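Local structure of Mn transporter subunit (3UJP) at residues M44-L53 with V143-D154; T59-G67 with Y270-E278. The protein probably delivers manganese to a membrane transporter as its solute-binding subunit, capturing the ion in a cleft between two lobes. All coordinates share one frame; numbering follows the deposited sequence.

Of the two contacts, contact 1 is helix packing away from the manganese, while contact 2 holds two of its ligands. Contact 1 packs helix 39-49 against helix 136-153 at the outer part of the N-terminal lobe, its centre about 19 Å from the centre of the chain; contact 2 lies about 9 Å from that centre and supplies His66 and Asp272 to the manganese. The contact centres are about 21 Å apart, and the nearest atoms stay about 7 Å apart without touching. Helix 39-49 links them: its later turns carry Met44 to Ala49 of contact 1, while Thr39 near its start meets Ile61 and Ser273 of contact 2. The side chain of Met44 is about 14 Å from the manganese.

Contact 1. Residues M44-L53 with V143-D154; sequences MVQNVAGDKL and VENIRQAFVELD. With ZN (zinc ion), chain H.
Helix 44-49, bearing Val45 and Val48, crosses helix 143-153, bearing Ile146 and Phe150, at -51° with their axes 9.7 Å apart. Val48 is a knob in the hole formed by Val143, Ile146, Arg147 and Phe150. Val48 CG1, anti to the backbone N (chi1 171°), reaches Phe150 CD2 at 4.0 Å, while CG2 leans on Ile146 CG2. One turn earlier, Val45 CG1 meets Ile146 CD1 at 3.6 Å, and the bent end of Met44 brings CE to Val143 CG1 at 3.9 Å. The crossing is consistent with ridges-into-grooves packing, and both helices rest on strands 33-36 and 83-86 of the parallel sheet in the N-terminal lobe. Phe150 is enclosed from several directions: Leu53 CD1 sits over the ring centre, 3.6 Å from the centroid, in a CH-pi contact; Ile146 O lies over the opposite face toward the rim; Val45 O is at the edge. Tyr161 of helix 158-183 adds an edge-to-face ring contact. Beyond the helix end, Leu53 CD2 passes Asp154 OD2 at 3.8 Å. Both carboxylate oxygens of Asp51 lie within bonding distance of a zinc ion (OD2 2.5 Å), which Glu30 of a neighbouring subunit also binds; OD1 in addition forms a salt bridge with Lys52 NZ.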
ATOM      1  N   MET A  44      -9.872  10.894  -4.889  1.00 59.63           N
ATOM      2  CA  MET A  44      -9.361  12.219  -5.236  1.00 61.31           C
ATOM      3  C   MET A  44      -8.025  12.543  -4.572  1.00 66.58           C
ATOM      4  O   MET A  44      -7.148  13.126  -5.206  1.00 63.23           O
ATOM      5  CB  MET A  44     -10.329  13.306  -4.814  1.00 55.74           C
ATOM      6  CG  MET A  44     -11.671  13.219  -5.438  1.00 65.00           C
ATOM      7  SD  MET A  44     -12.608  14.733  -5.118  1.00 70.58           S
ATOM      8  CE  MET A  44     -11.340  15.988  -5.287  1.00 64.20           C
ATOM      9  N   VAL A  45      -7.860  12.214  -3.290  1.00 69.38           N
ATOM     10  CA  VAL A  45      -6.583  12.521  -2.654  1.00 67.08           C
ATOM     11  C   VAL A  45      -5.541  11.493  -3.069  1.00 71.13           C
ATOM     12  O   VAL A  45      -4.400  11.849  -3.371  1.00 71.19           O
ATOM     13  CB  VAL A  45      -6.655  12.664  -1.110  1.00 66.60           C
ATOM     14  CG1 VAL A  45      -7.750  13.628  -0.708  1.00 63.54           C
ATOM     15  CG2 VAL A  45      -6.856  11.337  -0.447  1.00 74.14           C
ATOM     16  N   GLN A  46      -5.933  10.223  -3.111  1.00 65.11           N
ATOM     17  CA  GLN A  46      -4.999   9.198  -3.551  1.00 68.06           C
ATOM     18  C   GLN A  46      -4.445   9.597  -4.918  1.00 70.57           C
ATOM     19  O   GLN A  46      -3.353   9.183  -5.309  1.00 77.35           O
ATOM     20  CB  GLN A  46      -5.637   7.798  -3.567  1.00 67.94           C
ATOM     21  CG  GLN A  46      -4.901   6.766  -4.448  1.00 78.82           C
ATOM     22  CD  GLN A  46      -3.625   6.151  -3.813  1.00 91.21           C
ATOM     23  OE1 GLN A  46      -2.763   6.850  -3.257  1.00 84.59           O
ATOM     24  NE2 GLN A  46      -3.504   4.822  -3.921  1.00 93.19           N
ATOM     25  N   ASN A  47      -5.189  10.439  -5.630  1.00 65.74           N
ATOM     26  CA  ASN A  47      -4.749  10.865  -6.939  1.00 56.98           C
ATOM     27  C   ASN A  47      -3.768  12.019  -6.940  1.00 64.96           C
ATOM     28  O   ASN A  47      -3.066  12.192  -7.917  1.00 71.03           O
ATOM     29  CB  ASN A  47      -5.921  11.078  -7.902  1.00 63.75           C
ATOM     30  CG  ASN A  47      -6.103   9.890  -8.840  1.00 71.25           C
ATOM     31  OD1 ASN A  47      -5.246   9.649  -9.687  1.00 64.60           O
ATOM     32  ND2 ASN A  47      -7.199   9.134  -8.676  1.00 64.77           N
ATOM     33  N   VAL A  48      -3.671  12.766  -5.843  1.00 68.57           N
ATOM     34  CA  VAL A  48      -2.654  13.820  -5.713  1.00 64.66           C
ATOM     35  C   VAL A  48      -1.416  13.323  -4.963  1.00 66.80           C
ATOM     36  O   VAL A  48      -0.323  13.888  -5.073  1.00 72.84           O
ATOM     37  CB  VAL A  48      -3.188  15.046  -4.960  1.00 63.31           C
ATOM     38  CG1 VAL A  48      -2.058  16.013  -4.646  1.00 61.34           C
ATOM     39  CG2 VAL A  48      -4.293  15.740  -5.748  1.00 63.59           C
ATOM     40  N   ALA A  49      -1.581  12.264  -4.182  1.00 70.83           N
ATOM     41  CA  ALA A  49      -0.505  11.814  -3.296  1.00 68.47           C
ATOM     42  C   ALA A  49       0.409  10.784  -3.966  1.00 72.79           C
ATOM     43  O   ALA A  49       1.622  10.814  -3.816  1.00 79.31           O
ATOM     44  CB  ALA A  49      -1.081  11.260  -2.003  1.00 67.17           C
ATOM     45  N   GLY A  50      -0.167   9.876  -4.726  1.00 71.46           N
ATOM     46  CA  GLY A  50       0.655   8.944  -5.445  1.00 73.78           C
ATOM     47  C   GLY A  50       1.043   7.890  -4.467  1.00 73.27           C
ATOM     48  O   GLY A  50       0.271   7.562  -3.562  1.00 69.81           O
ATOM     49  N   ASP A  51       2.236   7.349  -4.673  1.00 75.87           N
ATOM     50  CA  ASP A  51       2.790   6.393  -3.750  1.00 78.71           C
ATOM     51  C   ASP A  51       3.599   7.088  -2.653  1.00 82.67           C
ATOM     52  O   ASP A  51       4.187   6.411  -1.794  1.00 82.07           O
ATOM     53  CB  ASP A  51       3.568   5.279  -4.473  1.00 80.51           C
ATOM     54  CG  ASP A  51       4.487   5.796  -5.568  1.00 94.06           C
ATOM     55  OD1 ASP A  51       5.071   6.896  -5.449  1.00 88.54           O
ATOM     56  OD2 ASP A  51       4.669   5.074  -6.567  1.00 98.36           O
ATOM     57  N   LYS A  52       3.576   8.429  -2.666  1.00 71.61           N
ATOM     58  CA  LYS A  52       4.220   9.265  -1.620  1.00 71.37           C
ATOM     59  C   LYS A  52       3.554   9.339  -0.217  1.00 72.97           C
ATOM     60  O   LYS A  52       4.260   9.482   0.770  1.00 77.40           O
ATOM     61  CB  LYS A  52       4.469  10.686  -2.118  1.00 69.38           C
ATOM     62  CG  LYS A  52       5.322  10.758  -3.343  1.00 75.82           C
ATOM     63  CD  LYS A  52       6.646  10.041  -3.127  1.00 83.56           C
ATOM     64  CE  LYS A  52       7.486   9.994  -4.395  1.00 83.20           C
ATOM     65  NZ  LYS A  52       6.747   9.331  -5.523  1.00 86.34           N
ATOM     66  N   LEU A  53       2.220   9.286  -0.135  1.00 74.21           N
ATOM     67  CA  LEU A  53       1.489   9.145   1.136  1.00 69.60           C
ATOM     68  C   LEU A  53       0.628   7.897   1.054  1.00 72.50           C
ATOM     69  O   LEU A  53       0.522   7.253  -0.001  1.00 77.88           O
ATOM     70  CB  LEU A  53       0.573  10.340   1.404  1.00 65.54           C
ATOM     71  CG  LEU A  53       1.199  11.738   1.440  1.00 76.43           C
ATOM     72  CD1 LEU A  53       0.188  12.802   1.858  1.00 73.92           C
ATOM     73  CD2 LEU A  53       2.424  11.799   2.346  1.00 79.58           C
ATOM     74  N   VAL A 143      -9.123  19.638  -5.381  1.00 74.40           N
ATOM     75  CA  VAL A 143      -7.804  19.062  -5.660  1.00 74.09           C
ATOM     76  C   VAL A 143      -6.689  20.021  -5.312  1.00 73.53           C
ATOM     77  O   VAL A 143      -5.584  19.611  -4.999  1.00 77.19           O
ATOM     78  CB  VAL A 143      -7.626  18.632  -7.141  1.00 67.67           C
ATOM     79  CG1 VAL A 143      -8.807  17.810  -7.623  1.00 62.20           C
ATOM     80  CG2 VAL A 143      -7.431  19.851  -8.032  1.00 73.22           C
ATOM     81  N   GLU A 144      -6.965  21.309  -5.378  1.00 72.73           N
ATOM     82  CA  GLU A 144      -5.907  22.238  -5.079  1.00 73.25           C
ATOM     83  C   GLU A 144      -5.662  22.248  -3.595  1.00 74.84           C
ATOM     84  O   GLU A 144      -4.510  22.236  -3.156  1.00 79.73           O
ATOM     85  CB  GLU A 144      -6.269  23.634  -5.517  1.00 78.28           C
ATOM     86  CG  GLU A 144      -5.361  24.661  -4.889  1.00 76.99           C
ATOM     87  CD  GLU A 144      -4.006  24.699  -5.545  1.00 85.96           C
ATOM     88  OE1 GLU A 144      -3.763  23.853  -6.442  1.00 85.39           O
ATOM     89  OE2 GLU A 144      -3.193  25.572  -5.173  1.00 85.65           O
ATOM     90  N   ASN A 145      -6.746  22.270  -2.815  1.00 71.17           N
ATOM     91  CA  ASN A 145      -6.620  22.318  -1.345  1.00 70.96           C
ATOM     92  C   ASN A 145      -5.983  21.066  -0.767  1.00 66.97           C
ATOM     93  O   ASN A 145      -5.360  21.105   0.288  1.00 69.29           O
ATOM     94  CB  ASN A 145      -7.969  22.581  -0.668  1.00 75.23           C
ATOM     95  CG  ASN A 145      -8.581  23.914  -1.072  1.00 77.01           C
ATOM     96  OD1 ASN A 145      -7.874  24.903  -1.287  1.00 82.03           O
ATOM     97  ND2 ASN A 145      -9.901  23.943  -1.181  1.00 71.75           N
ATOM     98  N   ILE A 146      -6.168  19.953  -1.468  1.00 71.72           N
ATOM     99  CA  ILE A 146      -5.485  18.709  -1.161  1.00 63.59           C
ATOM    100  C   ILE A 146      -4.006  18.890  -1.417  1.00 73.29           C
ATOM    101  O   ILE A 146      -3.171  18.292  -0.731  1.00 74.81           O
ATOM    102  CB  ILE A 146      -5.947  17.593  -2.081  1.00 60.73           C
ATOM    103  CG1 ILE A 146      -7.434  17.282  -1.862  1.00 68.61           C
ATOM    104  CG2 ILE A 146      -5.105  16.385  -1.851  1.00 62.54           C
ATOM    105  CD1 ILE A 146      -8.058  16.396  -2.934  1.00 65.71           C
ATOM    106  N   ARG A 147      -3.682  19.717  -2.407  1.00 72.36           N
ATOM    107  CA  ARG A 147      -2.300  19.905  -2.787  1.00 72.71           C
ATOM    108  C   ARG A 147      -1.603  20.698  -1.702  1.00 78.13           C
ATOM    109  O   ARG A 147      -0.598  20.252  -1.150  1.00 81.38           O
ATOM    110  CB  ARG A 147      -2.200  20.620  -4.129  1.00 80.40           C
ATOM    111  CG  ARG A 147      -0.963  20.279  -4.953  1.00 78.07           C
ATOM    112  CD  ARG A 147      -0.555  21.502  -5.742  1.00 79.53           C
ATOM    113  NE  ARG A 147      -0.170  22.579  -4.838  1.00 83.03           N
ATOM    114  CZ  ARG A 147      -0.082  23.861  -5.181  1.00 87.28           C
ATOM    115  NH1 ARG A 147       0.277  24.757  -4.278  1.00 87.81           N
ATOM    116  NH2 ARG A 147      -0.351  24.251  -6.423  1.00 91.23           N
ATOM    117  N   GLN A 148      -2.154  21.861  -1.373  1.00 76.87           N
ATOM    118  CA  GLN A 148      -1.578  22.713  -0.320  1.00 79.17           C
ATOM    119  C   GLN A 148      -1.430  21.989   1.014  1.00 77.29           C
ATOM    120  O   GLN A 148      -0.491  22.240   1.765  1.00 80.20           O
ATOM    121  CB  GLN A 148      -2.417  23.972  -0.095  1.00 79.41           C
ATOM    122  CG  GLN A 148      -2.489  24.931  -1.261  1.00 76.93           C
ATOM    123  CD  GLN A 148      -3.533  26.011  -1.019  1.00 85.38           C
ATOM    124  OE1 GLN A 148      -4.019  26.184   0.107  1.00 88.07           O
ATOM    125  NE2 GLN A 148      -3.896  26.741  -2.079  1.00 88.16           N
ATOM    126  N   ALA A 149      -2.375  21.107   1.305  1.00 76.67           N
ATOM    127  CA  ALA A 149      -2.401  20.405   2.581  1.00 73.32           C
ATOM    128  C   ALA A 149      -1.241  19.441   2.653  1.00 78.32           C
ATOM    129  O   ALA A 149      -0.696  19.207   3.733  1.00 79.49           O
ATOM    130  CB  ALA A 149      -3.704  19.669   2.743  1.00 72.67           C
ATOM    131  N   PHE A 150      -0.884  18.889   1.487  1.00 78.66           N
ATOM    132  CA  PHE A 150       0.173  17.879   1.357  1.00 75.38           C
ATOM    133  C   PHE A 150       1.581  18.474   1.302  1.00 77.73           C
ATOM    134  O   PHE A 150       2.531  17.838   1.764  1.00 80.13           O
ATOM    135  CB  PHE A 150      -0.017  17.054   0.091  1.00 72.73           C
ATOM    136  CG  PHE A 150      -1.096  16.038   0.176  1.00 70.85           C
ATOM    137  CD1 PHE A 150      -1.970  16.019   1.225  1.00 73.97           C
ATOM    138  CD2 PHE A 150      -1.232  15.095  -0.814  1.00 74.63           C
ATOM    139  CE1 PHE A 150      -2.954  15.082   1.286  1.00 65.79           C
ATOM    140  CE2 PHE A 150      -2.204  14.160  -0.757  1.00 70.41           C
ATOM    141  CZ  PHE A 150      -3.070  14.153   0.294  1.00 68.19           C
ATOM    142  N   VAL A 151       1.726  19.660   0.707  1.00 78.32           N
ATOM    143  CA  VAL A 151       3.030  20.326   0.656  1.00 81.05           C
ATOM    144  C   VAL A 151       3.472  20.736   2.068  1.00 88.76           C
ATOM    145  O   VAL A 151       4.657  20.608   2.415  1.00 85.02           O
ATOM    146  CB  VAL A 151       3.039  21.553  -0.271  1.00 78.83           C
ATOM    147  CG1 VAL A 151       2.442  21.204  -1.601  1.00 77.04           C
ATOM    148  CG2 VAL A 151       2.282  22.715   0.365  1.00 80.91           C
ATOM    149  N   GLU A 152       2.515  21.219   2.871  1.00 87.13           N
ATOM    150  CA  GLU A 152       2.765  21.541   4.271  1.00 82.47           C
ATOM    151  C   GLU A 152       2.927  20.270   5.067  1.00 79.68           C
ATOM    152  O   GLU A 152       3.838  20.165   5.876  1.00 86.46           O
ATOM    153  CB  GLU A 152       1.630  22.364   4.860  1.00 86.02           C
ATOM    154  CG  GLU A 152       1.360  23.638   4.098  1.00 94.73           C
ATOM    155  CD  GLU A 152       0.111  24.332   4.607  1.00104.53           C
ATOM    156  OE1 GLU A 152      -0.425  23.864   5.634  1.00 99.46           O
ATOM    157  OE2 GLU A 152      -0.339  25.331   3.989  1.00106.33           O
ATOM    158  N   LEU A 153       2.060  19.293   4.837  1.00 81.27           N
ATOM    159  CA  LEU A 153       2.241  18.008   5.519  1.00 82.21           C
ATOM    160  C   LEU A 153       3.638  17.418   5.269  1.00 84.93           C
ATOM    161  O   LEU A 153       4.362  17.108   6.225  1.00 82.98           O
ATOM    162  CB  LEU A 153       1.166  16.967   5.159  1.00 76.80           C
ATOM    163  CG  LEU A 153       1.339  15.758   6.110  1.00 80.00           C
ATOM    164  CD1 LEU A 153       0.933  16.127   7.554  1.00 79.17           C
ATOM    165  CD2 LEU A 153       0.642  14.463   5.678  1.00 76.91           C
ATOM    166  N   ASP A 154       3.989  17.267   3.984  1.00 88.20           N
ATOM    167  CA  ASP A 154       5.233  16.616   3.540  1.00 82.68           C
ATOM    168  C   ASP A 154       5.936  17.454   2.496  1.00 80.31           C
ATOM    169  O   ASP A 154       5.928  17.114   1.322  1.00 77.57           O
ATOM    170  CB  ASP A 154       4.937  15.246   2.924  1.00 85.76           C
ATOM    171  CG  ASP A 154       6.178  14.342   2.841  1.00 84.49           C
ATOM    172  OD1 ASP A 154       7.322  14.848   2.998  1.00 89.27           O
ATOM    173  OD2 ASP A 154       5.991  13.120   2.613  1.00 84.46           O
TER
HETATM  174 ZN    ZN H 331       6.489   6.412  -7.588  1.00113.71          ZN

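Contact 2. Residues T59-G67 with Y270-E278; sequences TRIGAEIHG and YVDSLSTEE. With MN (manganese (II) ion), chain D.
His66 and Asp272 meet through a shared manganese ion, which His66 NE2 binds at 2.2 Å and Asp272 OD2 at 1.9 Å. These two ligand atoms lie 3.2 Å apart as neighbours on the metal rather than as a hydrogen-bonded pair. The carboxylate oxygen sits at the imidazole edge, in the plane of the ring, while the carboxylate itself is turned 58° from that plane. His131 NE2 and both carboxylate oxygens of Glu197 complete the metal site.

Van der Waals contacts flank the metal ligands. Ile65 sends CG1 between its backbone N and carbonyl carbon (chi1 57°), which lays CG1 and CD1 against the aspartate stem, Ile65 CG1 being 3.4 Å from Asp272 CB; the two side chains cross at about a right angle. At the other end of the contact, a methyl meets a backbone carbonyl oxygen, Ile61 CD1 reaching Ser275 O at 3.9 Å.

Polar contacts between the two loops are sparse. Ser273 OG approaches Gly62 N at 2.9 Å, but the angle is too poor for a hydrogen bond; the Ser273 OG hydroxyl instead donates to Leu274 O at 3.0 Å, within its own loop.

The touching parts run nearly opposite ways; one loop follows strand 54-57 and the other strand 264-269, so they meet where the two lobes face each other, as in ZnuA-like binding proteins. With no hydrogen bond crossing between them, the polar link between the loops runs through the metal: the ion bridges an imidazole nitrogen of one and a carboxylate oxygen of the other, so the meeting of these two side-chain ends probably depends on the manganese.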
ATOM      1  N   THR A  59     -15.174   5.585   6.102  1.00 77.53           N
ATOM      2  CA  THR A  59     -16.333   4.825   5.647  1.00 72.46           C
ATOM      3  C   THR A  59     -15.904   3.911   4.513  1.00 77.33           C
ATOM      4  O   THR A  59     -15.226   4.350   3.589  1.00 73.95           O
ATOM      5  CB  THR A  59     -17.366   5.765   5.086  1.00 67.23           C
ATOM      6  OG1 THR A  59     -16.797   6.412   3.950  1.00 74.58           O
ATOM      7  CG2 THR A  59     -17.741   6.827   6.094  1.00 66.01           C
ATOM      8  N   ARG A  60     -16.299   2.645   4.559  1.00 80.22           N
ATOM      9  CA  ARG A  60     -15.718   1.697   3.615  1.00 83.62           C
ATOM     10  C   ARG A  60     -16.672   1.153   2.546  1.00 84.02           C
ATOM     11  O   ARG A  60     -17.135   0.011   2.613  1.00 88.10           O
ATOM     12  CB  ARG A  60     -14.952   0.597   4.348  1.00 91.95           C
ATOM     13  CG  ARG A  60     -13.971   1.179   5.368  1.00 97.82           C
ATOM     14  CD  ARG A  60     -12.887   0.197   5.750  1.00105.52           C
ATOM     15  NE  ARG A  60     -11.867   0.836   6.574  1.00118.61           N
ATOM     16  CZ  ARG A  60     -10.730   0.248   6.948  1.00120.23           C
ATOM     17  NH1 ARG A  60      -9.855   0.908   7.698  1.00114.05           N
ATOM     18  NH2 ARG A  60     -10.461  -0.997   6.567  1.00120.56           N
ATOM     19  N   ILE A  61     -16.910   2.015   1.553  1.00 72.90           N
ATOM     20  CA  ILE A  61     -17.708   1.781   0.329  1.00 71.03           C
ATOM     21  C   ILE A  61     -19.173   1.910   0.626  1.00 74.05           C
ATOM     22  O   ILE A  61     -19.557   1.957   1.783  1.00 77.51           O
ATOM     23  CB  ILE A  61     -17.472   0.431  -0.350  1.00 68.38           C
ATOM     24  CG1 ILE A  61     -17.099   0.629  -1.816  1.00 66.88           C
ATOM     25  CG2 ILE A  61     -18.723  -0.441  -0.241  1.00 72.70           C
ATOM     26  CD1 ILE A  61     -15.766   1.301  -2.008  1.00 67.81           C
ATOM     27  N   GLY A  62     -19.971   1.955  -0.437  1.00 73.85           N
ATOM     28  CA  GLY A  62     -21.404   2.220  -0.411  1.00 71.14           C
ATOM     29  C   GLY A  62     -22.140   2.590   0.867  1.00 70.37           C
ATOM     30  O   GLY A  62     -23.330   2.279   1.001  1.00 74.44           O
ATOM     31  N   ALA A  63     -21.474   3.280   1.786  1.00 70.17           N
ATOM     32  CA  ALA A  63     -22.028   3.465   3.114  1.00 68.04           C
ATOM     33  C   ALA A  63     -22.512   4.878   3.284  1.00 67.65           C
ATOM     34  O   ALA A  63     -21.865   5.813   2.835  1.00 69.90           O
ATOM     35  CB  ALA A  63     -20.982   3.127   4.181  1.00 62.81           C
ATOM     36  N   GLU A  64     -23.659   5.023   3.928  1.00 72.31           N
ATOM     37  CA  GLU A  64     -24.238   6.337   4.150  1.00 71.77           C
ATOM     38  C   GLU A  64     -23.232   7.217   4.889  1.00 68.33           C
ATOM     39  O   GLU A  64     -22.962   6.999   6.058  1.00 77.30           O
ATOM     40  CB  GLU A  64     -25.581   6.233   4.887  1.00 65.81           C
ATOM     41  CG  GLU A  64     -25.840   7.342   5.910  1.00 78.54           C
ATOM     42  CD  GLU A  64     -26.258   8.651   5.266  1.00 74.22           C
ATOM     43  OE1 GLU A  64     -26.809   9.532   5.974  1.00 73.26           O
ATOM     44  OE2 GLU A  64     -26.041   8.790   4.048  1.00 71.47           O
ATOM     45  N   ILE A  65     -22.680   8.200   4.177  1.00 72.80           N
ATOM     46  CA  ILE A  65     -21.588   9.057   4.656  1.00 71.37           C
ATOM     47  C   ILE A  65     -22.038  10.214   5.517  1.00 68.31           C
ATOM     48  O   ILE A  65     -21.204  10.850   6.138  1.00 70.81           O
ATOM     49  CB  ILE A  65     -20.785   9.716   3.472  1.00 69.16           C
ATOM     50  CG1 ILE A  65     -21.727  10.518   2.565  1.00 66.17           C
ATOM     51  CG2 ILE A  65     -20.027   8.683   2.649  1.00 70.23           C
ATOM     52  CD1 ILE A  65     -21.041  11.632   1.827  1.00 68.72           C
ATOM     53  N   HIS A  66     -23.336  10.510   5.510  1.00 72.00           N
ATOM     54  CA  HIS A  66     -23.888  11.718   6.136  1.00 66.95           C
ATOM     55  C   HIS A  66     -24.163  11.518   7.632  1.00 73.20           C
ATOM     56  O   HIS A  66     -24.048  12.460   8.420  1.00 75.87           O
ATOM     57  CB  HIS A  66     -25.217  12.097   5.486  1.00 68.92           C
ATOM     58  CG  HIS A  66     -25.104  12.856   4.200  1.00 61.62           C
ATOM     59  ND1 HIS A  66     -25.118  14.231   4.152  1.00 59.78           N
ATOM     60  CD2 HIS A  66     -25.053  12.429   2.919  1.00 62.82           C
ATOM     61  CE1 HIS A  66     -25.053  14.622   2.889  1.00 62.59           C
ATOM     62  NE2 HIS A  66     -25.003  13.551   2.122  1.00 63.35           N
ATOM     63  N   GLY A  67     -24.555  10.306   8.025  1.00 73.98           N
ATOM     64  CA  GLY A  67     -24.897  10.045   9.411  1.00 76.13           C
ATOM     65  C   GLY A  67     -24.216   8.811   9.941  1.00 78.91           C
ATOM     66  O   GLY A  67     -24.739   8.137  10.826  1.00 83.20           O
ATOM     67  N   TYR A 270     -24.135   7.734  -8.671  1.00 65.21           N
ATOM     68  CA  TYR A 270     -23.209   7.591  -7.575  1.00 61.50           C
ATOM     69  C   TYR A 270     -22.729   8.949  -7.085  1.00 63.16           C
ATOM     70  O   TYR A 270     -22.111   9.658  -7.848  1.00 70.81           O
ATOM     71  CB  TYR A 270     -22.043   6.738  -8.032  1.00 60.63           C
ATOM     72  CG  TYR A 270     -22.387   5.259  -8.183  1.00 65.10           C
ATOM     73  CD1 TYR A 270     -23.109   4.789  -9.283  1.00 66.17           C
ATOM     74  CD2 TYR A 270     -21.994   4.325  -7.216  1.00 71.04           C
ATOM     75  CE1 TYR A 270     -23.416   3.432  -9.418  1.00 63.75           C
ATOM     76  CE2 TYR A 270     -22.302   2.963  -7.340  1.00 67.78           C
ATOM     77  CZ  TYR A 270     -23.010   2.523  -8.440  1.00 67.59           C
ATOM     78  OH  TYR A 270     -23.307   1.172  -8.560  1.00 72.75           O
ATOM     79  N   VAL A 271     -23.003   9.328  -5.831  1.00 65.96           N
ATOM     80  CA  VAL A 271     -22.512  10.612  -5.314  1.00 60.15           C
ATOM     81  C   VAL A 271     -21.641  10.537  -4.082  1.00 62.41           C
ATOM     82  O   VAL A 271     -20.551  11.112  -4.038  1.00 61.12           O
ATOM     83  CB  VAL A 271     -23.615  11.585  -4.923  1.00 58.50           C
ATOM     84  CG1 VAL A 271     -23.467  12.838  -5.723  1.00 63.61           C
ATOM     85  CG2 VAL A 271     -24.989  10.966  -5.062  1.00 65.75           C
ATOM     86  N   ASP A 272     -22.167   9.875  -3.059  1.00 60.50           N
ATOM     87  CA  ASP A 272     -21.556   9.888  -1.741  1.00 53.45           C
ATOM     88  C   ASP A 272     -20.607   8.717  -1.557  1.00 62.40           C
ATOM     89  O   ASP A 272     -20.016   8.560  -0.492  1.00 65.72           O
ATOM     90  CB  ASP A 272     -22.642   9.899  -0.669  1.00 62.51           C
ATOM     91  CG  ASP A 272     -23.448  11.223  -0.638  1.00 63.14           C
ATOM     92  OD1 ASP A 272     -23.014  12.223  -1.215  1.00 61.64           O
ATOM     93  OD2 ASP A 272     -24.514  11.266  -0.006  1.00 57.17           O
ATOM     94  N   SER A 273     -20.462   7.901  -2.595  1.00 68.03           N
ATOM     95  CA  SER A 273     -19.578   6.742  -2.540  1.00 67.22           C
ATOM     96  C   SER A 273     -19.419   6.105  -3.918  1.00 65.58           C
ATOM     97  O   SER A 273     -20.342   6.123  -4.733  1.00 71.94           O
ATOM     98  CB  SER A 273     -20.109   5.711  -1.542  1.00 62.99           C
ATOM     99  OG  SER A 273     -19.787   4.393  -1.951  1.00 66.13           O
ATOM    100  N   LEU A 274     -18.257   5.501  -4.129  1.00 60.99           N
ATOM    101  CA  LEU A 274     -17.893   4.847  -5.367  1.00 65.29           C
ATOM    102  C   LEU A 274     -18.328   3.423  -5.353  1.00 73.39           C
ATOM    103  O   LEU A 274     -19.155   3.058  -4.551  1.00 76.38           O
ATOM    104  CB  LEU A 274     -16.392   4.850  -5.552  1.00 60.23           C
ATOM    105  CG  LEU A 274     -15.564   6.062  -5.179  1.00 67.93           C
ATOM    106  CD1 LEU A 274     -14.145   5.744  -5.349  1.00 60.07           C
ATOM    107  CD2 LEU A 274     -15.892   7.206  -6.046  1.00 64.39           C
ATOM    108  N   SER A 275     -17.755   2.618  -6.240  1.00 72.80           N
ATOM    109  CA  SER A 275     -18.100   1.203  -6.331  1.00 76.78           C
ATOM    110  C   SER A 275     -16.877   0.321  -6.099  1.00 83.74           C
ATOM    111  O   SER A 275     -15.783   0.816  -5.833  1.00 86.74           O
ATOM    112  CB  SER A 275     -18.724   0.892  -7.694  1.00 83.36           C
ATOM    113  OG  SER A 275     -19.651  -0.175  -7.598  1.00 96.18           O
ATOM    114  N   THR A 276     -17.073  -0.990  -6.202  1.00 82.92           N
ATOM    115  CA  THR A 276     -15.991  -1.942  -6.004  1.00 89.72           C
ATOM    116  C   THR A 276     -15.094  -1.943  -7.245  1.00 87.62           C
ATOM    117  O   THR A 276     -15.367  -1.248  -8.215  1.00 83.86           O
ATOM    118  CB  THR A 276     -16.545  -3.346  -5.727  1.00 98.33           C
ATOM    119  OG1 THR A 276     -17.386  -3.754  -6.817  1.00102.48           O
ATOM    120  CG2 THR A 276     -17.381  -3.352  -4.439  1.00 93.65           C
ATOM    121  N   GLU A 277     -14.003  -2.695  -7.201  1.00 96.43           N
ATOM    122  CA  GLU A 277     -13.189  -2.898  -8.392  1.00102.65           C
ATOM    123  C   GLU A 277     -14.120  -3.326  -9.518  1.00105.89           C
ATOM    124  O   GLU A 277     -13.916  -2.969 -10.683  1.00101.97           O
ATOM    125  CB  GLU A 277     -12.181  -4.009  -8.121  1.00111.46           C
ATOM    126  CG  GLU A 277     -12.824  -5.210  -7.421  1.00115.77           C
ATOM    127  CD  GLU A 277     -11.934  -6.440  -7.364  1.00118.68           C
ATOM    128  OE1 GLU A 277     -10.803  -6.401  -7.894  1.00110.13           O
ATOM    129  OE2 GLU A 277     -12.381  -7.452  -6.783  1.00117.30           O
ATOM    130  N   GLU A 278     -15.134  -4.116  -9.154  1.00104.72           N
ATOM    131  CA  GLU A 278     -16.167  -4.559 -10.084  1.00 99.89           C
ATOM    132  C   GLU A 278     -17.218  -3.480 -10.126  1.00 99.00           C
ATOM    133  O   GLU A 278     -17.186  -2.556  -9.325  1.00 98.93           O
ATOM    134  CB  GLU A 278     -16.804  -5.866  -9.613  1.00106.95           C
ATOM    135  CG  GLU A 278     -15.856  -7.065  -9.576  1.00113.69           C
ATOM    136  CD  GLU A 278     -15.496  -7.572 -10.967  1.00117.91           C
ATOM    137  OE1 GLU A 278     -16.377  -7.574 -11.854  1.00123.16           O
ATOM    138  OE2 GLU A 278     -14.326  -7.968 -11.177  1.00118.73           O
TER
HETATM  139 MN    MN D   1     -25.462  12.946   0.085  1.00 56.71          MN